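Dye type peroxidase A (Streptomyces lividans 1326, PDB 6GZW) probably uses hydrogen peroxide at its haem centre to oxidise dyes and other reducing substrates, as a bacterial dye-decolourising peroxidase. Local coordinates at residues E10-H15 with R59-E64; H31-D36 with L126-G131; G161-P166 with R302-H307; A213-G218 with L357-G362; S219-R224 with V323-D328. One frame throughout, in Å; residues are numbered along the deposited sequence. Where two conformers were deposited one is given.

Contact 1: residues E10-H15 with R59-E64; sequences EQAMFH and RLMAGE
Met61 sends CG anti to its carbonyl carbon (chi1 -72°), runs on extended, and then folds its terminal methyl back at chi3 (57°), while Phe14 holds CG anti to its backbone N (chi1 171°). The two side chains cross at about a right angle, and the thioether meets the root of the aromatic side chain. Met61 SD lies 3.9 Å from Phe14 CB and 5.2 Å from the centroid of the Phe14 ring, an oblique Met-aromatic contact. The methyl is pushed in among backbone carbonyls: Met61 CE is 3.4 Å from Ala12 O and 3.5 Å from Met13 O. Methionine suits this place because its flexible chain can follow both the backbone carbonyls and the base of Phe14, and the weakly positive methyl probably tolerates nearby oxygens. No direct hydrogen bond joins the segments. Water 1 does so instead, accepting from Ala12 N at 2.9 Å and donating to Met61 O at 2.9 Å. Gln11, extended on the solvent-exposed side, brings NE2 to 3.5 Å from Ala62 CA. Beyond Met61 the helix closes in a Schellman motif, with Gly63 at positive phi as the C-prime residue. The contact thus sets the loop between helix 6-9 and strand 29-37 against the C-terminal end of helix 43-61; Phe14 packs on the preceding turns of that helix, at Ser54, Ala57 and Arg58, and Leu60 packs on helix 135-149.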
# COMPACT_ATOMS: atom_id res chain seq x y z
N GLU A 10 10.39 -16.24 -5.44
CA GLU A 10 11.69 -15.73 -5.08
C GLU A 10 11.83 -15.58 -3.57
O GLU A 10 10.90 -15.13 -2.89
CB GLU A 10 11.89 -14.37 -5.75
CG GLU A 10 13.21 -13.69 -5.44
CD GLU A 10 14.36 -14.30 -6.19
OE1 GLU A 10 14.12 -15.08 -7.16
OE2 GLU A 10 15.51 -13.98 -5.78
N GLN A 11 13.01 -15.95 -3.05
CA GLN A 11 13.24 -16.06 -1.63
C GLN A 11 14.54 -15.38 -1.28
O GLN A 11 15.58 -15.66 -1.90
CB GLN A 11 13.34 -17.53 -1.26
CG GLN A 11 13.66 -17.75 0.21
CD GLN A 11 13.58 -19.20 0.65
OE1 GLN A 11 13.02 -20.04 -0.03
NE2 GLN A 11 14.11 -19.49 1.82
N ALA A 12 14.52 -14.49 -0.29
CA ALA A 12 15.73 -13.88 0.24
C ALA A 12 16.29 -14.71 1.40
O ALA A 12 15.55 -15.35 2.15
CB ALA A 12 15.47 -12.45 0.69
N MET A 13 17.60 -14.65 1.56
CA MET A 13 18.26 -15.35 2.65
C MET A 13 18.22 -14.55 3.94
O MET A 13 18.51 -13.35 3.95
CB MET A 13 19.72 -15.66 2.29
CG MET A 13 19.87 -16.73 1.22
SD MET A 13 21.62 -17.18 0.97
CE MET A 13 22.04 -18.01 2.51
N PHE A 14 17.87 -15.23 5.03
CA PHE A 14 17.89 -14.65 6.35
C PHE A 14 19.28 -14.78 6.95
O PHE A 14 19.85 -13.79 7.44
CB PHE A 14 16.87 -15.36 7.29
CG PHE A 14 16.99 -14.95 8.72
CD1 PHE A 14 16.74 -13.64 9.11
CD2 PHE A 14 17.39 -15.88 9.71
CE1 PHE A 14 16.89 -13.25 10.44
CE2 PHE A 14 17.53 -15.49 11.03
CZ PHE A 14 17.28 -14.18 11.40
N HIS A 15 19.80 -16.01 6.95
CA HIS A 15 21.13 -16.25 7.54
C HIS A 15 22.21 -15.75 6.58
O HIS A 15 22.12 -15.94 5.37
CB HIS A 15 21.36 -17.73 7.85
CG HIS A 15 20.56 -18.24 9.00
ND1 HIS A 15 19.68 -19.30 8.87
CD2 HIS A 15 20.52 -17.88 10.30
CE1 HIS A 15 19.12 -19.55 10.04
NE2 HIS A 15 19.62 -18.70 10.93
N ARG A 59 11.54 -18.10 9.78
CA ARG A 59 10.44 -18.89 9.24
C ARG A 59 9.75 -18.17 8.11
O ARG A 59 9.53 -18.74 7.02
CB ARG A 59 9.40 -19.20 10.31
CG ARG A 59 9.86 -20.15 11.42
CD ARG A 59 8.91 -20.16 12.63
NE ARG A 59 9.52 -20.84 13.78
CZ ARG A 59 9.59 -22.17 13.94
NH1 ARG A 59 9.03 -23.03 13.09
NH2 ARG A 59 10.25 -22.65 14.99
N LEU A 60 9.37 -16.92 8.38
CA LEU A 60 8.54 -16.20 7.40
C LEU A 60 9.30 -15.92 6.11
O LEU A 60 8.72 -16.00 5.03
CB LEU A 60 7.99 -14.91 8.01
CG LEU A 60 6.63 -15.09 8.71
CD1 LEU A 60 6.59 -16.20 9.75
CD2 LEU A 60 6.25 -13.76 9.33
N MET A 61 10.59 -15.62 6.21
CA MET A 61 11.40 -15.39 4.99
C MET A 61 11.55 -16.66 4.13
O MET A 61 11.77 -16.59 2.93
CB MET A 61 12.77 -14.80 5.32
CG MET A 61 12.71 -13.35 5.77
SD MET A 61 14.33 -12.67 6.12
CE MET A 61 15.10 -12.95 4.52
N ALA A 62 11.36 -17.83 4.75
CA ALA A 62 11.36 -19.09 4.01
C ALA A 62 9.97 -19.49 3.50
O ALA A 62 9.79 -20.55 2.93
CB ALA A 62 11.95 -20.18 4.88
N GLY A 63 9.00 -18.60 3.64
CA GLY A 63 7.63 -18.89 3.21
C GLY A 63 6.89 -19.84 4.15
O GLY A 63 5.82 -20.35 3.78
N GLU A 64 7.41 -20.01 5.37
CA GLU A 64 6.78 -20.90 6.35
C GLU A 64 5.85 -20.08 7.25
O GLU A 64 6.04 -18.87 7.42
CB GLU A 64 7.82 -21.53 7.26
CG GLU A 64 8.76 -22.46 6.55
CD GLU A 64 9.80 -23.02 7.49
OE1 GLU A 64 9.64 -22.95 8.75
OE2 GLU A 64 10.77 -23.58 6.95
O HOH W 1 12.17 -14.26 1.31

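Contact 2: residues H31-D36 with L126-G131; sequences HLVAFD and LWVQIG
The indole of Trp127 has Gln129 N 4.3 Å above the centre of one face, and Phe358 of strand 350-360 stacks against the ring. Leu32 CB approaches obliquely, 4.1 Å from Trp127 NE1. Leu126 O lies at the edge of the Phe35 ring, and Val128 CG2 is 3.9 Å from Phe35 CE1. The two antiparallel strands belong to the N-terminal half of the sheet, consistent with the ferredoxin-like, dimeric alpha/beta-barrel fold of Dyp-type peroxidases. Leu32, Ala34, Trp127 and Gln129 share one side, Leu32 CD2 alongside Gln129 CG at 3.7 Å. Ala34, non-hydrogen-bonded partner of Trp127, adds little bulk where the backbones come closest (CA to CA 4.4 Å). An alanine in place of Trp127 would remove the Phe358 stack and the Leu32 contact, and would probably loosen this side of the sheet. Opposite, under helix 135-149, Val33 CG1 stands 3.8 Å from Val128 CB. Most pairing side chains are apolar; His31, whose ND1 bonds Asn160, and Gln129 are exceptions. Three hydrogen-bonded pairs satisfy backbone N-H and C=O groups across the strands, straightest from Val128 N to Val33 O (2.8 Å, 172°). Trp127 NE1 is buried without a partner in the model, a small cost probably repaid by packing.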
# COMPACT_ATOMS: atom_id res chain seq x y z
N HIS A 31 6.90 -1.96 5.32
CA HIS A 31 6.43 -1.46 6.59
C HIS A 31 7.66 -1.19 7.46
O HIS A 31 8.47 -2.10 7.67
CB HIS A 31 5.54 -2.48 7.30
CG HIS A 31 4.34 -2.94 6.52
ND1 HIS A 31 3.25 -2.14 6.25
CD2 HIS A 31 4.07 -4.14 5.96
CE1 HIS A 31 2.35 -2.84 5.57
NE2 HIS A 31 2.81 -4.07 5.40
N LEU A 32 7.80 0.04 7.94
CA LEU A 32 8.84 0.39 8.90
C LEU A 32 8.16 0.56 10.24
O LEU A 32 7.10 1.17 10.31
CB LEU A 32 9.53 1.69 8.54
CG LEU A 32 10.09 1.85 7.12
CD1 LEU A 32 10.88 3.15 6.96
CD2 LEU A 32 10.94 0.66 6.71
N VAL A 33 8.75 0.04 11.32
CA VAL A 33 8.13 0.16 12.63
C VAL A 33 9.23 0.37 13.67
O VAL A 33 10.31 -0.19 13.53
CB VAL A 33 7.23 -1.06 12.92
CG1 VAL A 33 7.96 -2.36 12.72
CG2 VAL A 33 6.55 -0.97 14.27
N ALA A 34 8.98 1.26 14.63
CA ALA A 34 9.83 1.45 15.78
C ALA A 34 9.09 1.01 17.03
O ALA A 34 7.89 1.23 17.15
CB ALA A 34 10.28 2.90 15.88
N PHE A 35 9.83 0.38 17.96
CA PHE A 35 9.30 -0.05 19.24
C PHE A 35 10.07 0.61 20.38
O PHE A 35 11.29 0.82 20.23
CB PHE A 35 9.44 -1.57 19.40
CG PHE A 35 8.63 -2.38 18.44
CD1 PHE A 35 9.15 -2.71 17.19
CD2 PHE A 35 7.38 -2.89 18.78
CE1 PHE A 35 8.44 -3.47 16.28
CE2 PHE A 35 6.66 -3.67 17.85
CZ PHE A 35 7.19 -3.95 16.60
N ASP A 36 9.39 0.94 21.47
CA ASP A 36 10.05 1.31 22.73
C ASP A 36 9.89 0.22 23.76
O ASP A 36 8.81 -0.35 23.94
CB ASP A 36 9.50 2.61 23.30
CG ASP A 36 9.94 3.82 22.50
OD1 ASP A 36 11.03 3.80 21.92
OD2 ASP A 36 9.20 4.83 22.50
N LEU A 126 14.06 0.46 19.22
CA LEU A 126 14.24 -0.64 18.28
C LEU A 126 13.57 -0.31 16.96
O LEU A 126 12.49 0.28 16.96
CB LEU A 126 13.63 -1.92 18.82
CG LEU A 126 14.31 -2.52 20.06
CD1 LEU A 126 13.39 -3.53 20.71
CD2 LEU A 126 15.65 -3.14 19.69
N TRP A 127 14.17 -0.74 15.86
CA TRP A 127 13.58 -0.53 14.53
C TRP A 127 13.50 -1.84 13.79
O TRP A 127 14.41 -2.65 13.87
CB TRP A 127 14.47 0.45 13.78
CG TRP A 127 14.09 0.78 12.36
CD1 TRP A 127 13.07 1.61 11.92
CD2 TRP A 127 14.77 0.32 11.19
NE1 TRP A 127 13.11 1.69 10.56
CE2 TRP A 127 14.14 0.92 10.08
CE3 TRP A 127 15.88 -0.51 10.97
CZ2 TRP A 127 14.57 0.69 8.75
CZ3 TRP A 127 16.30 -0.76 9.65
CH2 TRP A 127 15.66 -0.14 8.56
N VAL A 128 12.38 -2.07 13.09
CA VAL A 128 12.28 -3.21 12.19
C VAL A 128 11.83 -2.73 10.82
O VAL A 128 10.89 -1.91 10.73
CB VAL A 128 11.26 -4.26 12.70
CG1 VAL A 128 11.34 -5.51 11.82
CG2 VAL A 128 11.54 -4.59 14.16
N GLN A 129 12.49 -3.23 9.78
CA GLN A 129 12.10 -2.99 8.39
C GLN A 129 11.58 -4.27 7.79
O GLN A 129 12.27 -5.29 7.74
CB GLN A 129 13.30 -2.48 7.59
CG GLN A 129 13.05 -2.31 6.08
CD GLN A 129 14.33 -1.96 5.35
OE1 GLN A 129 15.25 -2.79 5.26
NE2 GLN A 129 14.40 -0.75 4.85
N ILE A 130 10.35 -4.21 7.29
CA ILE A 130 9.74 -5.34 6.62
C ILE A 130 9.46 -4.95 5.17
O ILE A 130 8.90 -3.88 4.93
CB ILE A 130 8.44 -5.74 7.32
CG1 ILE A 130 8.82 -6.26 8.71
CG2 ILE A 130 7.67 -6.79 6.51
CD1 ILE A 130 7.69 -6.32 9.65
N GLY A 131 9.84 -5.80 4.24
CA GLY A 131 9.51 -5.64 2.83
C GLY A 131 9.25 -6.94 2.10
O GLY A 131 9.79 -7.98 2.47

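Contact 3: residues G161-P166 with R302-H307; sequences GFNRSP and RPFSYH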
# COMPACT_ATOMS: atom_id res chain seq x y z
N GLY A 161 4.91 1.82 3.16
CA GLY A 161 5.47 2.27 1.90
C GLY A 161 5.21 1.31 0.75
O GLY A 161 4.70 0.20 0.94
N PHE A 162 5.52 1.78 -0.44
CA PHE A 162 5.36 1.03 -1.65
C PHE A 162 6.39 1.44 -2.70
O PHE A 162 6.97 2.54 -2.67
CB PHE A 162 3.95 1.15 -2.21
CG PHE A 162 3.51 2.57 -2.44
CD1 PHE A 162 3.84 3.22 -3.62
CD2 PHE A 162 2.79 3.28 -1.46
CE1 PHE A 162 3.46 4.52 -3.84
CE2 PHE A 162 2.40 4.60 -1.69
CZ PHE A 162 2.75 5.22 -2.88
N ASN A 163 6.56 0.53 -3.66
CA ASN A 163 7.38 0.76 -4.84
C ASN A 163 6.71 0.07 -6.03
O ASN A 163 5.66 -0.60 -5.91
CB ASN A 163 8.80 0.20 -4.65
CG ASN A 163 9.68 1.03 -3.74
OD1 ASN A 163 9.86 2.23 -3.96
ND2 ASN A 163 10.24 0.39 -2.70
N ARG A 164 7.33 0.23 -7.19
CA ARG A 164 6.97 -0.53 -8.36
C ARG A 164 6.92 -2.05 -8.09
O ARG A 164 7.76 -2.59 -7.37
CB ARG A 164 8.00 -0.22 -9.47
CG ARG A 164 7.81 -1.03 -10.73
CD ARG A 164 8.85 -0.63 -11.77
NE ARG A 164 8.68 0.75 -12.22
CZ ARG A 164 9.61 1.48 -12.81
NH1 ARG A 164 10.79 0.94 -13.08
NH2 ARG A 164 9.36 2.74 -13.14
N SER A 165 5.89 -2.72 -8.63
CA SER A 165 5.78 -4.20 -8.64
C SER A 165 6.74 -4.83 -9.66
O SER A 165 7.01 -4.25 -10.73
CB SER A 165 4.34 -4.67 -8.96
OG SER A 165 4.12 -6.08 -8.97
N PRO A 166 7.24 -6.03 -9.37
CA PRO A 166 7.85 -6.85 -10.43
C PRO A 166 6.89 -7.02 -11.59
O PRO A 166 5.69 -7.16 -11.36
CB PRO A 166 8.09 -8.19 -9.72
CG PRO A 166 8.27 -7.82 -8.29
CD PRO A 166 7.17 -6.79 -8.11
N ARG A 302 17.82 2.94 -0.36
CA ARG A 302 16.93 1.82 -0.61
C ARG A 302 15.57 2.17 0.01
O ARG A 302 15.20 1.65 1.07
CB ARG A 302 17.53 0.54 -0.01
CG ARG A 302 16.84 -0.74 -0.37
CD ARG A 302 17.46 -1.97 0.28
NE ARG A 302 16.65 -3.13 -0.04
CZ ARG A 302 15.54 -3.48 0.60
NH1 ARG A 302 15.08 -2.78 1.64
NH2 ARG A 302 14.88 -4.55 0.18
N PRO A 303 14.82 3.06 -0.67
CA PRO A 303 13.61 3.69 -0.12
C PRO A 303 12.33 2.94 -0.41
O PRO A 303 12.32 1.98 -1.19
CB PRO A 303 13.58 5.03 -0.89
CG PRO A 303 14.07 4.64 -2.26
CD PRO A 303 15.21 3.69 -1.96
N PHE A 304 11.27 3.44 0.18
CA PHE A 304 9.92 3.19 -0.27
C PHE A 304 9.22 4.54 -0.45
O PHE A 304 9.51 5.50 0.27
CB PHE A 304 9.14 2.39 0.78
CG PHE A 304 9.73 1.03 1.08
CD1 PHE A 304 10.70 0.90 2.05
CD2 PHE A 304 9.29 -0.10 0.41
CE1 PHE A 304 11.24 -0.33 2.34
CE2 PHE A 304 9.81 -1.35 0.72
CZ PHE A 304 10.80 -1.45 1.67
N SER A 305 8.27 4.59 -1.37
CA SER A 305 7.42 5.78 -1.49
C SER A 305 6.22 5.62 -0.52
O SER A 305 5.96 4.51 -0.04
CB SER A 305 6.94 5.98 -2.94
OG SER A 305 8.05 6.29 -3.78
N TYR A 306 5.60 6.73 -0.12
CA TYR A 306 4.42 6.69 0.75
C TYR A 306 3.35 7.65 0.31
O TYR A 306 3.62 8.68 -0.35
CB TYR A 306 4.78 6.89 2.23
CG TYR A 306 5.13 8.32 2.66
CD1 TYR A 306 4.17 9.21 3.12
CD2 TYR A 306 6.44 8.77 2.62
CE1 TYR A 306 4.48 10.51 3.52
CE2 TYR A 306 6.77 10.08 3.03
CZ TYR A 306 5.81 10.92 3.50
OH TYR A 306 6.14 12.20 3.92
N HIS A 307 2.14 7.27 0.64
CA HIS A 307 0.97 8.11 0.53
C HIS A 307 -0.04 7.67 1.57
O HIS A 307 -0.53 6.56 1.50
CB HIS A 307 0.36 8.00 -0.83
CG HIS A 307 -0.96 8.69 -0.90
ND1 HIS A 307 -1.08 10.06 -0.80
CD2 HIS A 307 -2.22 8.20 -0.98
CE1 HIS A 307 -2.36 10.38 -0.85
NE2 HIS A 307 -3.07 9.27 -0.95
O HOH W 2 8.61 4.18 -5.43
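Asn163 and Phe304 cross at about a right angle; the amide and ring planes are 23° apart, and Asn163 ND2 stands obliquely to the ring, 3.3 Å from Phe304 CD2. The same nitrogen gives a straight bond to Pro303 O, 3.0 Å long at 166°, received on a lone pair and lying nearly in the amide plane. It also reaches Gln27 O, so both its hydrogens have a use. In Phe162, CG sits between the backbone N and the carbonyl carbon (chi1 55°), the crowded position, which folds the ring back along strand 300-310. Ser305 O lies over one ring face, offset toward the rim, and Phe162 CE2 comes within 3.6 Å of His307 N. Between these side chains Phe162 and Ser305 form a single antiparallel bridge, with Phe162 N to Ser305 O and Ser305 N to Phe162 O both 2.8 Å. Gly161 fits beside it because a side chain there would collide with Phe304 CB. Water 2 links Asn163 OD1 and Ser305 OG, 2.7 Å from each. The bridge joins the two outermost strands of the sheet within the chain, consistent with the barrel-like closure of the sheet in this family, near the dimer interface, where His307 NE2 bonds Gln158 of the second subunit. Asparagine suits its place, since ND2 gives to two carbonyls and OD1 accepts from a water, so both ends of this buried amide are met where strand 153-162 ends.

Contact 4: residues A213-G218 with L357-G362; sequences AWMANG and LFAVPG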
# COMPACT_ATOMS: atom_id res chain seq x y z
N ALA A 213 32.63 -4.21 18.89
CA ALA A 213 32.71 -5.47 18.16
C ALA A 213 31.34 -6.06 17.84
O ALA A 213 31.20 -6.72 16.82
CB ALA A 213 33.55 -6.48 18.94
N TRP A 214 30.32 -5.80 18.66
CA TRP A 214 28.98 -6.34 18.39
C TRP A 214 28.40 -5.84 17.06
O TRP A 214 27.48 -6.46 16.53
CB TRP A 214 28.00 -6.06 19.55
CG TRP A 214 27.52 -4.67 19.68
CD1 TRP A 214 28.04 -3.69 20.46
CD2 TRP A 214 26.38 -4.09 19.02
NE1 TRP A 214 27.32 -2.53 20.32
CE2 TRP A 214 26.29 -2.75 19.45
CE3 TRP A 214 25.42 -4.58 18.12
CZ2 TRP A 214 25.30 -1.89 18.99
CZ3 TRP A 214 24.43 -3.72 17.67
CH2 TRP A 214 24.37 -2.40 18.11
N MET A 215 28.91 -4.72 16.54
CA MET A 215 28.47 -4.20 15.24
C MET A 215 29.21 -4.74 14.00
O MET A 215 28.95 -4.28 12.88
CB MET A 215 28.48 -2.67 15.25
CG MET A 215 27.18 -2.05 15.75
SD MET A 215 25.75 -2.42 14.72
CE MET A 215 26.19 -1.53 13.23
N ALA A 216 30.12 -5.69 14.18
CA ALA A 216 30.87 -6.28 13.06
C ALA A 216 30.00 -6.75 11.89
O ALA A 216 28.99 -7.42 12.11
CB ALA A 216 31.76 -7.41 13.56
N ASN A 217 30.34 -6.31 10.67
CA ASN A 217 29.55 -6.57 9.47
C ASN A 217 28.15 -5.91 9.45
O ASN A 217 27.33 -6.23 8.60
CB ASN A 217 29.44 -8.06 9.21
CG ASN A 217 30.80 -8.74 9.23
OD1 ASN A 217 31.74 -8.24 8.60
ND2 ASN A 217 30.93 -9.83 9.99
N GLY A 218 27.90 -5.01 10.39
CA GLY A 218 26.65 -4.25 10.44
C GLY A 218 26.69 -2.99 9.61
O GLY A 218 27.68 -2.69 8.92
N LEU A 357 17.84 7.02 13.45
CA LEU A 357 19.20 6.55 13.23
C LEU A 357 19.38 5.26 14.02
O LEU A 357 19.23 5.29 15.25
CB LEU A 357 20.22 7.60 13.68
CG LEU A 357 21.67 7.19 13.88
CD1 LEU A 357 22.26 6.62 12.62
CD2 LEU A 357 22.48 8.38 14.39
N PHE A 358 19.60 4.13 13.33
CA PHE A 358 19.69 2.83 14.01
C PHE A 358 20.95 2.05 13.65
O PHE A 358 21.44 2.13 12.52
CB PHE A 358 18.42 2.00 13.76
CG PHE A 358 17.14 2.75 14.03
CD1 PHE A 358 16.67 2.95 15.32
CD2 PHE A 358 16.40 3.28 12.97
CE1 PHE A 358 15.50 3.65 15.56
CE2 PHE A 358 15.22 3.98 13.21
CZ PHE A 358 14.76 4.17 14.50
N ALA A 359 21.46 1.31 14.65
CA ALA A 359 22.59 0.41 14.47
C ALA A 359 22.07 -0.97 14.10
O ALA A 359 21.43 -1.65 14.92
CB ALA A 359 23.39 0.31 15.75
N VAL A 360 22.37 -1.41 12.89
CA VAL A 360 21.83 -2.65 12.34
C VAL A 360 23.01 -3.63 12.30
O VAL A 360 23.88 -3.52 11.42
CB VAL A 360 21.22 -2.38 10.96
CG1 VAL A 360 20.86 -3.64 10.21
CG2 VAL A 360 19.98 -1.48 11.09
N PRO A 361 23.08 -4.56 13.27
CA PRO A 361 24.26 -5.45 13.31
C PRO A 361 24.34 -6.44 12.16
O PRO A 361 23.49 -6.47 11.26
CB PRO A 361 24.07 -6.17 14.64
CG PRO A 361 22.58 -6.25 14.77
CD PRO A 361 22.14 -4.89 14.34
N GLY A 362 25.40 -7.24 12.15
CA GLY A 362 25.54 -8.29 11.15
C GLY A 362 24.41 -9.31 11.13
O GLY A 362 23.60 -9.36 12.06
O HOH W 3 27.36 -7.71 14.21
O HOH W 4 24.32 -6.46 8.54
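Apolar contacts come first. Trp214 has CG in the crowded position between its backbone N and carbonyl carbon (chi1 74°), which turns the indole toward the end of strand 350-360. Its far benzene corner does the touching: CH2 is 3.7 Å from Ala359 CB, and CZ3 is 3.9 Å from Pro361 CB. Met215 bends at chi2 and chi3, so that it curls over the rim of one indole face with CG and reaches the strand with its sulfur and terminal methyl; SD stands 3.8 Å from Ala359 CB, and CE 3.5 Å from Val360 O. Small Ala359 suits a place where an indole and a thioether converge. An alanine instead of Met215 would probably loosen this packing, since both the sulfur against Ala359 and Pro361 and the cover on the Trp214 ring would be lost. The backbone that follows Met215 makes a type II beta turn, Met215 to Gly218, closed by Gly218 N to Met215 O; Asn217 takes its third position with positive phi (65°), which asparagine tolerates well. Glycines let the main chains come close: Gly218 CA is 3.0 Å from Val360 O, and a side chain would clash there, as one on Gly362 would with Ala216 O. Polar links across the segments run through water. Water 3 donates to Trp214 O and Ala216 O, the latter at 2.7 Å, and accepts from Gly362 N at 2.9 Å. Water 4 donates to Asn217 O and to Pro361 O, which are further bonded by His18 and Gln19 respectively. The indole N-H of Trp214 goes to Gln101 O.

Contact 5: residues S219-R224 with V323-D328; sequences SYVVVR and VCWQAD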
# COMPACT_ATOMS: atom_id res chain seq x y z
N SER A 219 25.61 -2.23 9.65
CA SER A 219 25.53 -0.94 8.95
C SER A 219 24.67 0.00 9.77
O SER A 219 23.89 -0.46 10.60
CB SER A 219 24.97 -1.11 7.55
OG SER A 219 25.08 0.09 6.80
N TYR A 220 24.82 1.31 9.56
CA TYR A 220 24.01 2.33 10.22
C TYR A 220 22.96 2.79 9.20
O TYR A 220 23.30 3.15 8.08
CB TYR A 220 24.84 3.50 10.76
CG TYR A 220 25.71 3.01 11.88
CD1 TYR A 220 25.21 2.92 13.17
CD2 TYR A 220 26.98 2.54 11.63
CE1 TYR A 220 25.96 2.38 14.20
CE2 TYR A 220 27.75 2.00 12.66
CZ TYR A 220 27.23 1.93 13.93
OH TYR A 220 27.94 1.42 14.97
N VAL A 221 21.69 2.77 9.61
CA VAL A 221 20.58 3.25 8.78
C VAL A 221 20.10 4.61 9.29
O VAL A 221 19.97 4.82 10.51
CB VAL A 221 19.45 2.20 8.69
CG1 VAL A 221 18.77 1.95 10.02
CG2 VAL A 221 18.41 2.59 7.64
N VAL A 222 19.88 5.53 8.37
CA VAL A 222 19.16 6.76 8.66
C VAL A 222 17.88 6.70 7.85
O VAL A 222 17.93 6.53 6.62
CB VAL A 222 19.98 8.02 8.31
CG1 VAL A 222 19.13 9.29 8.43
CG2 VAL A 222 21.22 8.07 9.19
N VAL A 223 16.74 6.76 8.55
CA VAL A 223 15.39 6.81 7.98
C VAL A 223 14.96 8.27 8.05
O VAL A 223 15.09 8.90 9.11
CB VAL A 223 14.44 5.96 8.83
CG1 VAL A 223 13.00 6.05 8.33
CG2 VAL A 223 14.92 4.53 8.88
N ARG A 224 14.43 8.78 6.94
CA ARG A 224 13.78 10.11 6.92
C ARG A 224 12.46 10.00 6.22
O ARG A 224 12.39 9.50 5.09
CB ARG A 224 14.66 11.15 6.18
CG ARG A 224 16.09 11.23 6.71
CD ARG A 224 16.20 11.89 8.07
NE ARG A 224 16.08 13.34 7.96
CZ ARG A 224 16.53 14.22 8.87
NH1 ARG A 224 17.07 13.81 10.02
NH2 ARG A 224 16.41 15.53 8.62
N VAL A 323 15.61 5.77 3.12
CA VAL A 323 16.30 4.80 3.97
C VAL A 323 17.69 4.61 3.41
O VAL A 323 17.85 4.08 2.31
CB VAL A 323 15.57 3.45 4.00
CG1 VAL A 323 16.24 2.52 5.00
CG2 VAL A 323 14.12 3.65 4.37
N CYS A 324 18.70 5.10 4.11
CA CYS A 324 20.07 5.00 3.60
C CYS A 324 20.95 4.25 4.58
O CYS A 324 20.70 4.25 5.80
CB CYS A 324 20.71 6.37 3.29
SG CYS A 324 20.92 7.46 4.72
N TRP A 325 22.00 3.66 4.01
CA TRP A 325 22.86 2.71 4.68
C TRP A 325 24.32 3.16 4.49
O TRP A 325 24.71 3.50 3.39
CB TRP A 325 22.64 1.33 4.04
CG TRP A 325 21.24 0.78 4.23
CD1 TRP A 325 20.18 0.84 3.37
CD2 TRP A 325 20.80 0.06 5.37
NE1 TRP A 325 19.09 0.20 3.92
CE2 TRP A 325 19.46 -0.30 5.15
CE3 TRP A 325 21.42 -0.32 6.57
CZ2 TRP A 325 18.73 -1.01 6.09
CZ3 TRP A 325 20.69 -1.05 7.50
CH2 TRP A 325 19.35 -1.35 7.26
N GLN A 326 25.09 3.17 5.59
CA GLN A 326 26.50 3.55 5.55
C GLN A 326 27.25 2.94 6.74
O GLN A 326 26.63 2.60 7.75
CB GLN A 326 26.63 5.08 5.61
CG GLN A 326 25.90 5.73 6.77
CD GLN A 326 24.59 6.38 6.38
OE1 GLN A 326 24.58 7.45 5.73
NE2 GLN A 326 23.48 5.78 6.78
N ALA A 327 28.57 2.82 6.62
CA ALA A 327 29.38 2.31 7.73
C ALA A 327 29.47 3.32 8.85
O ALA A 327 29.68 2.94 9.99
CB ALA A 327 30.79 1.94 7.26
N ASP A 328 29.32 4.61 8.54
CA ASP A 328 29.42 5.68 9.52
C ASP A 328 28.57 6.89 9.06
O ASP A 328 28.90 7.47 8.03
CB ASP A 328 30.91 6.09 9.64
CG ASP A 328 31.13 7.30 10.52
OD1 ASP A 328 30.20 7.80 11.18
OD2 ASP A 328 32.31 7.78 10.58
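Tyr220 O is gripped twice by one residue: it accepts Gln326 N at 3.1 Å in the carbonyl plane and Gln326 NE2 at 2.9 Å from 44° above that plane. The second bond is straight (168°) and possible because the Gln326 chain kinks at chi2 (-103°) to bring its amide back over the strand. Both ends of that amide are used: OE1 accepts from Phe333 N, and NE2 adds a weak bond to Cys324 SG. Glutamine thus suits a place with an acceptor beside it and a donor beyond. The other backbone bonds are regular, Tyr220 N to Gln326 O 2.9 Å, Val222 N to Cys324 O 3.0 Å and Cys324 N to Val222 O 3.0 Å. Ser219 OG, at the edge of the Trp325 ring and in its plane, bonds Ile199 O. On the same side, Val221 lies over the indole face in a CH-pi contact, CB 3.8 Å from the centroid of the six-membered Trp325 ring. Beta-branched Val221 also presses CG2 to 3.4 Å from Val323 CG1, tighter than usual. These antiparallel strands lie in the C-terminal half of the sheet, between strand 350-360 and outermost strand 300-310, and Trp127 of strand 126-132 packs on Val221 and Trp325. Opposite, helix 333-343 sets Phe333 on Val222 and Cys324, and the Cys324 side chain comes to about 6 Å from the bound haem, so this face borders the haem site.

Contacts 2 and 5 are the buried strand pairings, held by regular backbone bonds, and they meet where Trp127 packs on Val221. Contact 4 shares their sheet: strand 350-360 neighbours strand 219-228, and Val360 O takes Ser219 N, but across it the polar links run through water, beside packing by Trp214 and Met215. Contact 3 is also buried, yet it joins the sheet's two outermost strands within the chain by one bridge, and it alone meets the second subunit; it touches contact 5 through Arg302 N and Val323 O. Contact 1 is peripheral, partly buried, its centre about 20 Å from the centre of the chain, touching none of the others; sulfur packing and one water replace strand bonding.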